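Local structure of mandelate racemase/muconate lactonizing enzyme (2OG9) at residues P342-R347 with L363-S368; L320-A325 with M355-R360; I49-I54 with L63-S68; S22-L27 with M44-I49. The protein probably catalyses an enolate-forming reaction on a carboxylate substrate, such as racemisation, as a TIM-barrel member of the enolase superfamily. All blocks are in the same frame, centred on the assembly; numbering follows the deposited sequence.

Contacts 3 and 4 lie in one antiparallel sheet and share Ile49. Strand 46-56 pairs with strand 61-69 in contact 3 and with strand 15-26 in contact 4. Their centres are about 13 Å apart. Contact 1 joins two loops that pack on this sheet: Leu367 CD2 comes 3.4 Å from Phe51 CE1, and Leu343 CD2 lies 3.7 Å from Cys23 SG. Contact 2, centred about 13 Å from contact 1, carries the chain of contacts onto a helix of the barrel domain. His323 NE2 is 3.3 Å from Leu363 O, probably a hydrogen bond. Contacts 2 and 4 do not touch. The calcium site at Ala254 and Phe257 uses no residue of the four contacts.

Contact 1 of 4, residues P342-R347 with L363-S368; sequences PLFNER and LGLTLS
Glu346 and Thr366 hold two loops together. Glu346 CB and CG run past the carbonyl of Gly364, with CG 3.1 Å from Gly364 O. The chain then bends (chi2 75°) and brings CD over to Thr366. There OE1 accepts a hydrogen bond from Thr366 N at 2.9 Å. The N-H comes in on the syn side, 34° out of the carboxylate plane. OE2 takes the hydroxyl of Thr366; this bond is modelled as very short, so its exact length is doubtful. One carboxylate thus grips both the backbone and the side chain of a single residue. An alanine in place of Glu346 would probably leave Thr366 N and OG1 without these acceptors and this end of the loop pairing less firmly held.

Beside this grip, Phe344 and Leu367 form a single beta bridge. Ser368 N donates to Leu343 O at 2.8 Å, and Asn345 N donates to Thr366 O at 3.2 Å. Ser368 OG donates to Pro342 O. The Phe344 ring lies between two leucines. Leu343 CB sits over the centre of one face. Leu365 CD1 sits over the centre of the other, 4.1 Å from the ring centroid, as a CH-pi contact. Thr366 O meets the ring edge.

Leu343 rests on Cys23 and Leu25 of strand 15-26 and on Ile49 and Phe51 of strand 46-56. It also touches Trp374 of helix 370-374. Phe344 and Leu365 both reach Glu319 of helix 318-326, so the paired loops lie between the N-terminal sheet and a barrel helix.

Contact 2 of 4, residues L320-A325 with M355-R360; sequences LHVHLA and MLVPTR
Val322, on helix 318-326 of the TIM-barrel domain, packs against the chain leaving strand 354-356. Its three side-chain carbons all make contacts. CB lies 3.9 Å from SE of Met355, a selenomethionine. CG1 meets Pro358 CD at 3.7 Å, the two side chains reaching tip to tip. CG2, anti to the backbone N, packs 3.9 Å from Val357 CG2; it also touches Val357 CA and reaches Met355 SE. This is the tight part of the contact. It is wholly apolar, and the two segments share no hydrogen bond.

The other part is looser. His323 lies obliquely beside Val357 and Pro358, with ND1 4.0 Å from Val357 CG1. The ring nitrogens bond outside the two segments: ND1 to Ala139 N, and NE2 to Leu363 O. These two bonds probably fix the rotation of the ring, while Val357 and Pro358 pack against it. On the solvent side, the exposed Thr359 points away from the helix and does not touch it. Leu356, partly exposed, also points away.

Strand 354-356 is itself held by backbone bonds from Met355 to Val149 and from Leu356 to Glu349. The contact therefore joins a barrel helix to a small mixed sheet. Pro358 CB lies 3.9 Å from both CE1 and NE2 of His323.

Contact 3 of 4, residues I49-I54 with L63-S68; sequences ILFAEI and LGFSYS
The beta hairpin of strands 46-56 and 61-69 pairs Ile49-Ile54 with Leu63-Ser68 in antiparallel register. Leu50 and Ser66 form a hydrogen-bonded pair: Leu50 N to Ser66 O is 2.9 Å, and Ser66 N to Leu50 O is 3.0 Å. Ala52 and Gly64 form the next such pair: Ala52 N to Gly64 O and Gly64 N to Ala52 O are both 3.0 Å.

One face carries Ile49, Phe51, Glu53, Leu63, Phe65 and Tyr67. Phe51 and Phe65 lie side by side and point the same way, with Phe51 CD1 3.8 Å from Phe65 CB. Ile49 CG2 covers one face of the Phe51 ring, offset toward its rim. Ile49 CD1 touches Tyr67 CB at 3.8 Å. Glu53 CG packs on Leu63 CD1, while its carboxylate makes a salt bridge to Arg19. Tyr67 OH bonds Asp288 and Arg291.

On the other face, Ser66 OG sits 3.4 Å from Leu50 CB and is hydrogen-bonded to Gln76 of helix 73-83. Leu50 also packs on that helix, and Ala52 on helix 114-133. An antiparallel sheet backed by helices in this way is characteristic of the N-terminal capping domain of the enolase superfamily.

Contact 4 of 4, residues S22-L27 with M44-I49; sequences SCYLPL and MTEIAI
Leu27, Tyr24 and Ile49 bury the most surface where strand 15-26 pairs with strand 46-56 in the antiparallel sheet of the N-terminal capping domain. Leu27 stands just past the end of its strand and reaches back over the partner. Chi1 of -60° sets CG anti to the carbonyl carbon, where it packs on Glu46 CA. From there CD1 touches CE of Met44, a selenomethionine, at 3.8 Å. CD2 lies 4.1 Å from Ile47 CD1. An alanine in place of Leu27 would probably open a gap beside Met44 CE and Ile47 CD1 and let the selenomethionine end move.

Tyr24 lies on the face of the sheet that carries Glu46 and Ala48. Its ring takes Ala48 CB over one face, 4.1 Å from the centroid, as a CH-pi contact. Glu46 OE2 approaches obliquely, 3.4 Å from Tyr24 CD1, with ring and carboxylate planes 41° apart. Arg376 ties this group together: it makes a salt bridge to Glu46 OE1 and a cation-pi contact with the Tyr24 ring. Glu46 N, by contrast, is buried and has no partner in the model.

Ile49 closes the far end. Its N and O pair with O and N of Cys23, and its CB rests 3.5 Å from Cys23 O. Leu25 and Ile47 form the next hydrogen-bonded pair. Residues 32-43, in the connection between the strands, are not modelled, consistent with a mobile loop. At the root of that loop, Leu27 N still bonds Thr45 O at 2.9 Å.

Contact 1 of 4, residues P342-R347 with L363-S368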
loop_
_atom_site.group_PDB
_atom_site.type_symbol
_atom_site.label_atom_id
_atom_site.label_comp_id
_atom_site.label_asym_id
_atom_site.label_seq_id
_atom_site.Cartn_x
_atom_site.Cartn_y
_atom_site.Cartn_z
ATOM N N PRO A 342 14.592 26.934 -41.030
ATOM C CA PRO A 342 15.316 26.812 -42.304
ATOM C C PRO A 342 15.072 25.503 -43.062
ATOM O O PRO A 342 15.289 25.431 -44.270
ATOM C CB PRO A 342 16.781 26.943 -41.884
ATOM C CG PRO A 342 16.716 27.809 -40.687
ATOM C CD PRO A 342 15.526 27.256 -39.939
ATOM N N LEU A 343 14.623 24.475 -42.352
ATOM C CA LEU A 343 14.379 23.170 -42.963
ATOM C C LEU A 343 13.081 23.089 -43.748
ATOM O O LEU A 343 12.928 22.225 -44.611
ATOM C CB LEU A 343 14.339 22.084 -41.883
ATOM C CG LEU A 343 15.540 21.868 -40.963
ATOM C CD1 LEU A 343 15.152 20.879 -39.870
ATOM C CD2 LEU A 343 16.731 21.350 -41.760
ATOM N N PHE A 344 12.145 23.982 -43.441
ATOM C CA PHE A 344 10.836 23.966 -44.075
ATOM C C PHE A 344 10.461 25.238 -44.830
ATOM O O PHE A 344 11.048 26.295 -44.621
ATOM C CB PHE A 344 9.783 23.685 -43.007
ATOM C CG PHE A 344 10.154 22.557 -42.085
ATOM C CD1 PHE A 344 10.308 21.264 -42.577
ATOM C CD2 PHE A 344 10.385 22.794 -40.734
ATOM C CE1 PHE A 344 10.690 20.218 -41.736
ATOM C CE2 PHE A 344 10.769 21.754 -39.882
ATOM C CZ PHE A 344 10.922 20.463 -40.386
ATOM N N ASN A 345 9.464 25.115 -45.699
ATOM C CA ASN A 345 8.982 26.234 -46.497
ATOM C C ASN A 345 7.827 26.930 -45.798
ATOM O O ASN A 345 7.420 28.015 -46.202
ATOM C CB ASN A 345 8.508 25.736 -47.860
ATOM C CG ASN A 345 9.612 25.081 -48.650
ATOM O OD1 ASN A 345 9.446 23.980 -49.186
ATOM N ND2 ASN A 345 10.751 25.752 -48.732
ATOM N N GLU A 346 7.311 26.307 -44.742
ATOM C CA GLU A 346 6.180 26.850 -43.996
ATOM C C GLU A 346 6.605 27.463 -42.662
ATOM O O GLU A 346 7.703 27.207 -42.179
ATOM C CB GLU A 346 5.146 25.750 -43.746
ATOM C CG GLU A 346 4.587 25.084 -45.008
ATOM C CD GLU A 346 5.564 24.126 -45.663
ATOM O OE1 GLU A 346 6.559 23.736 -45.015
ATOM O OE2 GLU A 346 5.331 23.743 -46.830
ATOM N N ARG A 347 5.728 28.263 -42.062
ATOM C CA ARG A 347 6.040 28.914 -40.792
ATOM C C ARG A 347 4.855 28.926 -39.839
ATOM O O ARG A 347 3.701 28.874 -40.262
ATOM C CB ARG A 347 6.492 30.360 -41.035
ATOM C CG ARG A 347 7.812 30.504 -41.773
ATOM C CD ARG A 347 8.989 30.183 -40.866
ATOM N NE ARG A 347 10.282 30.359 -41.524
ATOM C CZ ARG A 347 10.804 29.517 -42.415
ATOM N NH1 ARG A 347 10.149 28.416 -42.773
ATOM N NH2 ARG A 347 11.995 29.769 -42.942
ATOM N N LEU A 363 0.987 17.518 -41.409
ATOM C CA LEU A 363 1.854 18.341 -40.578
ATOM C C LEU A 363 1.960 19.743 -41.152
ATOM O O LEU A 363 2.253 20.693 -40.431
ATOM C CB LEU A 363 3.260 17.745 -40.502
ATOM C CG LEU A 363 3.500 16.576 -39.553
ATOM C CD1 LEU A 363 4.984 16.219 -39.566
ATOM C CD2 LEU A 363 3.064 16.968 -38.150
ATOM N N GLY A 364 1.734 19.862 -42.456
ATOM C CA GLY A 364 1.821 21.155 -43.111
ATOM C C GLY A 364 3.262 21.569 -43.347
ATOM O O GLY A 364 3.596 22.758 -43.300
ATOM N N LEU A 365 4.120 20.588 -43.607
ATOM C CA LEU A 365 5.536 20.850 -43.835
ATOM C C LEU A 365 6.071 20.238 -45.126
ATOM O O LEU A 365 5.682 19.132 -45.513
ATOM C CB LEU A 365 6.369 20.298 -42.668
ATOM C CG LEU A 365 6.090 20.788 -41.243
ATOM C CD1 LEU A 365 6.875 19.917 -40.266
ATOM C CD2 LEU A 365 6.479 22.259 -41.090
ATOM N N THR A 366 6.968 20.972 -45.779
ATOM C CA THR A 366 7.636 20.515 -46.995
ATOM C C THR A 366 9.091 20.941 -46.836
ATOM O O THR A 366 9.371 21.991 -46.255
ATOM C CB THR A 366 7.045 21.148 -48.282
ATOM O OG1 THR A 366 7.053 22.576 -48.168
ATOM C CG2 THR A 366 5.622 20.652 -48.518
ATOM N N LEU A 367 10.013 20.128 -47.332
ATOM C CA LEU A 367 11.435 20.418 -47.201
ATOM C C LEU A 367 11.901 21.599 -48.041
ATOM O O LEU A 367 11.577 21.694 -49.222
ATOM C CB LEU A 367 12.252 19.184 -47.574
ATOM C CG LEU A 367 11.905 17.925 -46.780
ATOM C CD1 LEU A 367 12.697 16.733 -47.320
ATOM C CD2 LEU A 367 12.216 18.161 -45.312
ATOM N N SER A 368 12.675 22.487 -47.425
ATOM C CA SER A 368 13.188 23.654 -48.125
ATOM C C SER A 368 14.341 23.234 -49.033
ATOM O O SER A 368 14.834 22.109 -48.951
ATOM C CB SER A 368 13.687 24.695 -47.125
ATOM O OG SER A 368 14.890 24.267 -46.506
#

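Contact 2 of 4, residues L320-A325 with M355-R360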
loop_
_atom_site.group_PDB
_atom_site.type_symbol
_atom_site.label_atom_id
_atom_site.label_comp_id
_atom_site.label_asym_id
_atom_site.label_seq_id
_atom_site.Cartn_x
_atom_site.Cartn_y
_atom_site.Cartn_z
ATOM N N LEU A 320 5.547 20.108 -35.041
ATOM C CA LEU A 320 4.800 18.876 -34.815
ATOM C C LEU A 320 3.937 18.982 -33.557
ATOM O O LEU A 320 2.754 18.646 -33.574
ATOM C CB LEU A 320 5.770 17.699 -34.669
ATOM C CG LEU A 320 5.214 16.371 -34.144
ATOM C CD1 LEU A 320 4.114 15.858 -35.055
ATOM C CD2 LEU A 320 6.347 15.356 -34.058
ATOM N N HIS A 321 4.520 19.474 -32.471
ATOM C CA HIS A 321 3.787 19.562 -31.211
ATOM C C HIS A 321 2.596 20.507 -31.165
ATOM O O HIS A 321 1.698 20.321 -30.346
ATOM C CB HIS A 321 4.755 19.869 -30.071
ATOM C CG HIS A 321 5.730 18.764 -29.814
ATOM N ND1 HIS A 321 5.335 17.454 -29.642
ATOM C CD2 HIS A 321 7.078 18.767 -29.706
ATOM C CE1 HIS A 321 6.400 16.698 -29.438
ATOM N NE2 HIS A 321 7.470 17.471 -29.472
ATOM N N VAL A 322 2.566 21.515 -32.031
ATOM C CA VAL A 322 1.424 22.419 -32.027
ATOM C C VAL A 322 0.165 21.615 -32.367
ATOM O O VAL A 322 -0.922 21.882 -31.839
ATOM C CB VAL A 322 1.601 23.588 -33.042
ATOM C CG1 VAL A 322 1.745 23.064 -34.462
ATOM C CG2 VAL A 322 0.415 24.523 -32.943
ATOM N N HIS A 323 0.308 20.621 -33.240
ATOM C CA HIS A 323 -0.825 19.778 -33.615
ATOM C C HIS A 323 -1.212 18.845 -32.473
ATOM O O HIS A 323 -2.396 18.676 -32.165
ATOM C CB HIS A 323 -0.477 18.939 -34.844
ATOM C CG HIS A 323 -0.376 19.735 -36.106
ATOM N ND1 HIS A 323 -1.484 20.207 -36.777
ATOM C CD2 HIS A 323 0.698 20.167 -36.806
ATOM C CE1 HIS A 323 -1.096 20.896 -37.835
ATOM N NE2 HIS A 323 0.225 20.888 -37.875
ATOM N N LEU A 324 -0.209 18.225 -31.858
ATOM C CA LEU A 324 -0.453 17.300 -30.762
ATOM C C LEU A 324 -1.029 18.029 -29.545
ATOM O O LEU A 324 -1.951 17.533 -28.899
ATOM C CB LEU A 324 0.847 16.567 -30.406
ATOM C CG LEU A 324 1.394 15.705 -31.556
ATOM C CD1 LEU A 324 2.766 15.139 -31.212
ATOM C CD2 LEU A 324 0.415 14.575 -31.848
ATOM N N ALA A 325 -0.499 19.213 -29.249
ATOM C CA ALA A 325 -0.990 20.001 -28.123
ATOM C C ALA A 325 -2.442 20.421 -28.339
ATOM O O ALA A 325 -3.229 20.489 -27.393
ATOM C CB ALA A 325 -0.115 21.238 -27.924
HETATM N N MSE A 355 0.186 30.430 -30.356
HETATM C CA MSE A 355 0.619 30.114 -31.709
HETATM C C MSE A 355 -0.561 29.443 -32.387
HETATM O O MSE A 355 -1.239 28.610 -31.783
HETATM C CB MSE A 355 1.854 29.200 -31.724
HETATM C CG MSE A 355 1.726 27.869 -31.014
HETATM SE SE MSE A 355 3.262 26.723 -31.454
HETATM C CE MSE A 355 4.695 27.802 -30.682
ATOM N N LEU A 356 -0.820 29.825 -33.632
ATOM C CA LEU A 356 -1.942 29.274 -34.375
ATOM C C LEU A 356 -1.650 27.862 -34.854
ATOM O O LEU A 356 -0.547 27.559 -35.304
ATOM C CB LEU A 356 -2.274 30.150 -35.592
ATOM C CG LEU A 356 -2.604 31.629 -35.355
ATOM C CD1 LEU A 356 -2.965 32.292 -36.687
ATOM C CD2 LEU A 356 -3.754 31.756 -34.375
ATOM N N VAL A 357 -2.647 26.998 -34.746
ATOM C CA VAL A 357 -2.490 25.634 -35.211
ATOM C C VAL A 357 -2.642 25.712 -36.724
ATOM O O VAL A 357 -3.625 26.252 -37.214
ATOM C CB VAL A 357 -3.588 24.727 -34.635
ATOM C CG1 VAL A 357 -3.469 23.334 -35.224
ATOM C CG2 VAL A 357 -3.468 24.678 -33.115
ATOM N N PRO A 358 -1.653 25.212 -37.480
ATOM C CA PRO A 358 -1.720 25.244 -38.947
ATOM C C PRO A 358 -3.007 24.591 -39.446
ATOM O O PRO A 358 -3.506 23.647 -38.830
ATOM C CB PRO A 358 -0.474 24.469 -39.362
ATOM C CG PRO A 358 0.493 24.802 -38.288
ATOM C CD PRO A 358 -0.350 24.696 -37.029
ATOM N N THR A 359 -3.544 25.093 -40.556
ATOM C CA THR A 359 -4.779 24.547 -41.109
ATOM C C THR A 359 -4.575 23.703 -42.363
ATOM O O THR A 359 -5.507 23.054 -42.832
ATOM C CB THR A 359 -5.805 25.668 -41.428
ATOM O OG1 THR A 359 -5.222 26.612 -42.335
ATOM C CG2 THR A 359 -6.227 26.381 -40.151
ATOM N N ARG A 360 -3.361 23.700 -42.904
ATOM C CA ARG A 360 -3.070 22.902 -44.094
ATOM C C ARG A 360 -3.070 21.402 -43.763
ATOM O O ARG A 360 -2.938 21.014 -42.603
ATOM C CB ARG A 360 -1.719 23.328 -44.694
ATOM C CG ARG A 360 -0.814 24.081 -43.733
ATOM C CD ARG A 360 0.333 24.779 -44.468
ATOM N NE ARG A 360 0.932 25.837 -43.657
ATOM C CZ ARG A 360 1.666 25.632 -42.567
ATOM N NH1 ARG A 360 1.908 24.401 -42.149
ATOM N NH2 ARG A 360 2.146 26.662 -41.883
#

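Contact 3 of 4, residues I49-I54 with L63-S68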
loop_
_atom_site.group_PDB
_atom_site.type_symbol
_atom_site.label_atom_id
_atom_site.label_comp_id
_atom_site.label_asym_id
_atom_site.label_seq_id
_atom_site.Cartn_x
_atom_site.Cartn_y
_atom_site.Cartn_z
ATOM N N ILE A 49 19.105 16.023 -38.155
ATOM C CA ILE A 49 17.694 15.741 -38.383
ATOM C C ILE A 49 17.548 14.545 -39.317
ATOM O O ILE A 49 18.193 14.491 -40.361
ATOM C CB ILE A 49 16.974 16.943 -39.055
ATOM C CG1 ILE A 49 17.240 18.238 -38.275
ATOM C CG2 ILE A 49 15.485 16.655 -39.163
ATOM C CD1 ILE A 49 16.626 18.281 -36.894
ATOM N N LEU A 50 16.717 13.580 -38.939
ATOM C CA LEU A 50 16.482 12.423 -39.799
ATOM C C LEU A 50 15.126 12.587 -40.470
ATOM O O LEU A 50 14.092 12.552 -39.809
ATOM C CB LEU A 50 16.490 11.118 -38.994
ATOM C CG LEU A 50 16.014 9.890 -39.785
ATOM C CD1 LEU A 50 16.998 9.604 -40.906
ATOM C CD2 LEU A 50 15.881 8.686 -38.864
ATOM N N PHE A 51 15.130 12.790 -41.783
ATOM C CA PHE A 51 13.886 12.938 -42.522
ATOM C C PHE A 51 13.487 11.612 -43.159
ATOM O O PHE A 51 14.334 10.875 -43.665
ATOM C CB PHE A 51 14.035 13.988 -43.630
ATOM C CG PHE A 51 14.035 15.405 -43.136
ATOM C CD1 PHE A 51 12.881 15.966 -42.592
ATOM C CD2 PHE A 51 15.190 16.181 -43.213
ATOM C CE1 PHE A 51 12.878 17.287 -42.131
ATOM C CE2 PHE A 51 15.197 17.501 -42.752
ATOM C CZ PHE A 51 14.038 18.051 -42.212
ATOM N N ALA A 52 12.196 11.311 -43.114
ATOM C CA ALA A 52 11.668 10.102 -43.725
ATOM C C ALA A 52 10.545 10.528 -44.653
ATOM O O ALA A 52 9.663 11.308 -44.266
ATOM C CB ALA A 52 11.134 9.147 -42.663
ATOM N N GLU A 53 10.600 10.035 -45.886
ATOM C CA GLU A 53 9.584 10.325 -46.889
ATOM C C GLU A 53 8.986 8.986 -47.286
ATOM O O GLU A 53 9.713 8.020 -47.540
ATOM C CB GLU A 53 10.209 11.001 -48.110
ATOM C CG GLU A 53 10.720 12.410 -47.846
ATOM C CD GLU A 53 11.604 12.925 -48.971
ATOM O OE1 GLU A 53 12.844 12.802 -48.868
ATOM O OE2 GLU A 53 11.054 13.438 -49.967
ATOM N N ILE A 54 7.662 8.929 -47.320
ATOM C CA ILE A 54 6.954 7.706 -47.668
ATOM C C ILE A 54 5.921 8.001 -48.749
ATOM O O ILE A 54 5.192 8.998 -48.674
ATOM C CB ILE A 54 6.234 7.111 -46.424
ATOM C CG1 ILE A 54 7.265 6.729 -45.353
ATOM C CG2 ILE A 54 5.423 5.886 -46.816
ATOM C CD1 ILE A 54 6.637 6.210 -44.059
ATOM N N LEU A 63 5.646 12.955 -44.807
ATOM C CA LEU A 63 6.959 13.418 -44.395
ATOM C C LEU A 63 7.006 13.434 -42.874
ATOM O O LEU A 63 6.068 13.899 -42.225
ATOM C CB LEU A 63 7.220 14.834 -44.921
ATOM C CG LEU A 63 8.497 15.545 -44.447
ATOM C CD1 LEU A 63 9.732 14.798 -44.923
ATOM C CD2 LEU A 63 8.510 16.980 -44.991
ATOM N N GLY A 64 8.094 12.925 -42.313
ATOM C CA GLY A 64 8.243 12.903 -40.868
ATOM C C GLY A 64 9.699 13.087 -40.510
ATOM O O GLY A 64 10.561 13.124 -41.396
ATOM N N PHE A 65 10.000 13.210 -39.220
ATOM C CA PHE A 65 11.389 13.373 -38.826
ATOM C C PHE A 65 11.631 13.076 -37.359
ATOM O O PHE A 65 10.701 13.017 -36.563
ATOM C CB PHE A 65 11.868 14.799 -39.154
ATOM C CG PHE A 65 11.225 15.878 -38.319
ATOM C CD1 PHE A 65 11.789 16.265 -37.106
ATOM C CD2 PHE A 65 10.059 16.503 -38.742
ATOM C CE1 PHE A 65 11.203 17.261 -36.324
ATOM C CE2 PHE A 65 9.461 17.501 -37.969
ATOM C CZ PHE A 65 10.039 17.879 -36.754
ATOM N N SER A 66 12.893 12.842 -37.029
ATOM C CA SER A 66 13.322 12.621 -35.658
ATOM C C SER A 66 14.603 13.443 -35.612
ATOM O O SER A 66 14.975 14.056 -36.619
ATOM C CB SER A 66 13.589 11.134 -35.369
ATOM O OG SER A 66 14.572 10.591 -36.230
ATOM N N TYR A 67 15.281 13.479 -34.473
ATOM C CA TYR A 67 16.485 14.286 -34.385
ATOM C C TYR A 67 17.391 13.830 -33.255
ATOM O O TYR A 67 17.003 13.023 -32.412
ATOM C CB TYR A 67 16.098 15.750 -34.149
ATOM C CG TYR A 67 15.666 16.029 -32.725
ATOM C CD1 TYR A 67 16.588 16.439 -31.765
ATOM C CD2 TYR A 67 14.350 15.826 -32.324
ATOM C CE1 TYR A 67 16.212 16.639 -30.440
ATOM C CE2 TYR A 67 13.960 16.021 -30.999
ATOM C CZ TYR A 67 14.899 16.427 -30.063
ATOM O OH TYR A 67 14.537 16.611 -28.747
ATOM N N SER A 68 18.604 14.366 -33.252
ATOM C CA SER A 68 19.578 14.076 -32.217
ATOM C C SER A 68 20.345 15.354 -31.932
ATOM O O SER A 68 20.842 16.008 -32.853
ATOM C CB SER A 68 20.578 13.005 -32.665
ATOM O OG SER A 68 19.931 11.796 -33.003
#

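Contact 4 of 4, residues S22-L27 with M44-I49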
loop_
_atom_site.group_PDB
_atom_site.type_symbol
_atom_site.label_atom_id
_atom_site.label_comp_id
_atom_site.label_asym_id
_atom_site.label_seq_id
_atom_site.Cartn_x
_atom_site.Cartn_y
_atom_site.Cartn_z
ATOM N N SER A 22 19.714 12.227 -43.740
ATOM C CA SER A 22 20.311 12.690 -42.494
ATOM C C SER A 22 20.798 14.101 -42.798
ATOM O O SER A 22 21.815 14.296 -43.462
ATOM C CB SER A 22 21.480 11.799 -42.076
ATOM O OG SER A 22 21.955 12.176 -40.791
ATOM N N CYS A 23 20.048 15.077 -42.306
ATOM C CA CYS A 23 20.328 16.488 -42.535
ATOM C C CYS A 23 20.904 17.187 -41.308
ATOM O O CYS A 23 20.305 17.167 -40.239
ATOM C CB CYS A 23 19.025 17.164 -42.969
ATOM S SG CYS A 23 19.107 18.940 -43.175
ATOM N N TYR A 24 22.071 17.808 -41.460
ATOM C CA TYR A 24 22.696 18.504 -40.339
ATOM C C TYR A 24 22.408 19.995 -40.351
ATOM O O TYR A 24 22.972 20.754 -41.145
ATOM C CB TYR A 24 24.201 18.243 -40.327
ATOM C CG TYR A 24 24.524 16.848 -39.850
ATOM C CD1 TYR A 24 24.940 16.618 -38.539
ATOM C CD2 TYR A 24 24.357 15.750 -40.692
ATOM C CE1 TYR A 24 25.181 15.326 -38.079
ATOM C CE2 TYR A 24 24.593 14.453 -40.241
ATOM C CZ TYR A 24 25.007 14.252 -38.935
ATOM O OH TYR A 24 25.259 12.974 -38.490
ATOM N N LEU A 25 21.508 20.392 -39.458
ATOM C CA LEU A 25 21.080 21.776 -39.305
ATOM C C LEU A 25 22.105 22.598 -38.535
ATOM O O LEU A 25 22.342 22.362 -37.348
ATOM C CB LEU A 25 19.742 21.814 -38.560
ATOM C CG LEU A 25 19.182 23.176 -38.155
ATOM C CD1 LEU A 25 18.838 23.976 -39.402
ATOM C CD2 LEU A 25 17.941 22.976 -37.285
ATOM N N PRO A 26 22.741 23.572 -39.200
ATOM C CA PRO A 26 23.729 24.388 -38.493
ATOM C C PRO A 26 22.994 25.420 -37.645
ATOM O O PRO A 26 21.981 25.970 -38.074
ATOM C CB PRO A 26 24.523 25.018 -39.634
ATOM C CG PRO A 26 23.475 25.240 -40.661
ATOM C CD PRO A 26 22.666 23.948 -40.623
ATOM N N LEU A 27 23.479 25.666 -36.436
ATOM C CA LEU A 27 22.830 26.639 -35.572
ATOM C C LEU A 27 23.540 27.982 -35.698
ATOM O O LEU A 27 24.767 28.052 -35.631
ATOM C CB LEU A 27 22.847 26.155 -34.119
ATOM C CG LEU A 27 22.140 24.816 -33.863
ATOM C CD1 LEU A 27 22.208 24.478 -32.390
ATOM C CD2 LEU A 27 20.692 24.895 -34.318
HETATM N N MSE A 44 27.316 23.038 -28.533
HETATM C CA MSE A 44 26.568 22.430 -29.631
HETATM C C MSE A 44 26.372 23.439 -30.754
HETATM O O MSE A 44 25.801 24.508 -30.545
HETATM C CB MSE A 44 25.210 21.933 -29.133
HETATM C CG MSE A 44 24.358 21.299 -30.214
HETATM SE SE MSE A 44 22.785 20.463 -29.486
HETATM C CE MSE A 44 21.564 21.951 -29.558
ATOM N N THR A 45 26.832 23.088 -31.950
ATOM C CA THR A 45 26.736 23.987 -33.094
ATOM C C THR A 45 25.806 23.508 -34.203
ATOM O O THR A 45 25.619 24.205 -35.201
ATOM C CB THR A 45 28.123 24.221 -33.711
ATOM O OG1 THR A 45 28.632 22.983 -34.225
ATOM C CG2 THR A 45 29.086 24.755 -32.657
ATOM N N GLU A 46 25.227 22.324 -34.030
ATOM C CA GLU A 46 24.327 21.778 -35.040
ATOM C C GLU A 46 23.397 20.711 -34.479
ATOM O O GLU A 46 23.618 20.195 -33.383
ATOM C CB GLU A 46 25.140 21.187 -36.196
ATOM C CG GLU A 46 26.261 20.260 -35.752
ATOM C CD GLU A 46 26.959 19.594 -36.921
ATOM O OE1 GLU A 46 27.179 20.268 -37.951
ATOM O OE2 GLU A 46 27.295 18.397 -36.805
ATOM N N ILE A 47 22.352 20.394 -35.236
ATOM C CA ILE A 47 21.392 19.372 -34.836
ATOM C C ILE A 47 21.176 18.432 -36.017
ATOM O O ILE A 47 20.895 18.879 -37.132
ATOM C CB ILE A 47 20.034 19.991 -34.425
ATOM C CG1 ILE A 47 20.219 20.883 -33.198
ATOM C CG2 ILE A 47 19.027 18.885 -34.113
ATOM C CD1 ILE A 47 18.943 21.563 -32.738
ATOM N N ALA A 48 21.326 17.132 -35.775
ATOM C CA ALA A 48 21.143 16.141 -36.828
ATOM C C ALA A 48 19.664 15.806 -36.968
ATOM O O ALA A 48 19.038 15.354 -36.014
ATOM C CB ALA A 48 21.945 14.877 -36.501
ATOM N N ILE A 49 19.105 16.023 -38.155
ATOM C CA ILE A 49 17.694 15.741 -38.383
ATOM C C ILE A 49 17.548 14.545 -39.317
ATOM O O ILE A 49 18.193 14.491 -40.361
ATOM C CB ILE A 49 16.974 16.943 -39.055
ATOM C CG1 ILE A 49 17.240 18.238 -38.275
ATOM C CG2 ILE A 49 15.485 16.655 -39.163
ATOM C CD1 ILE A 49 16.626 18.281 -36.894
#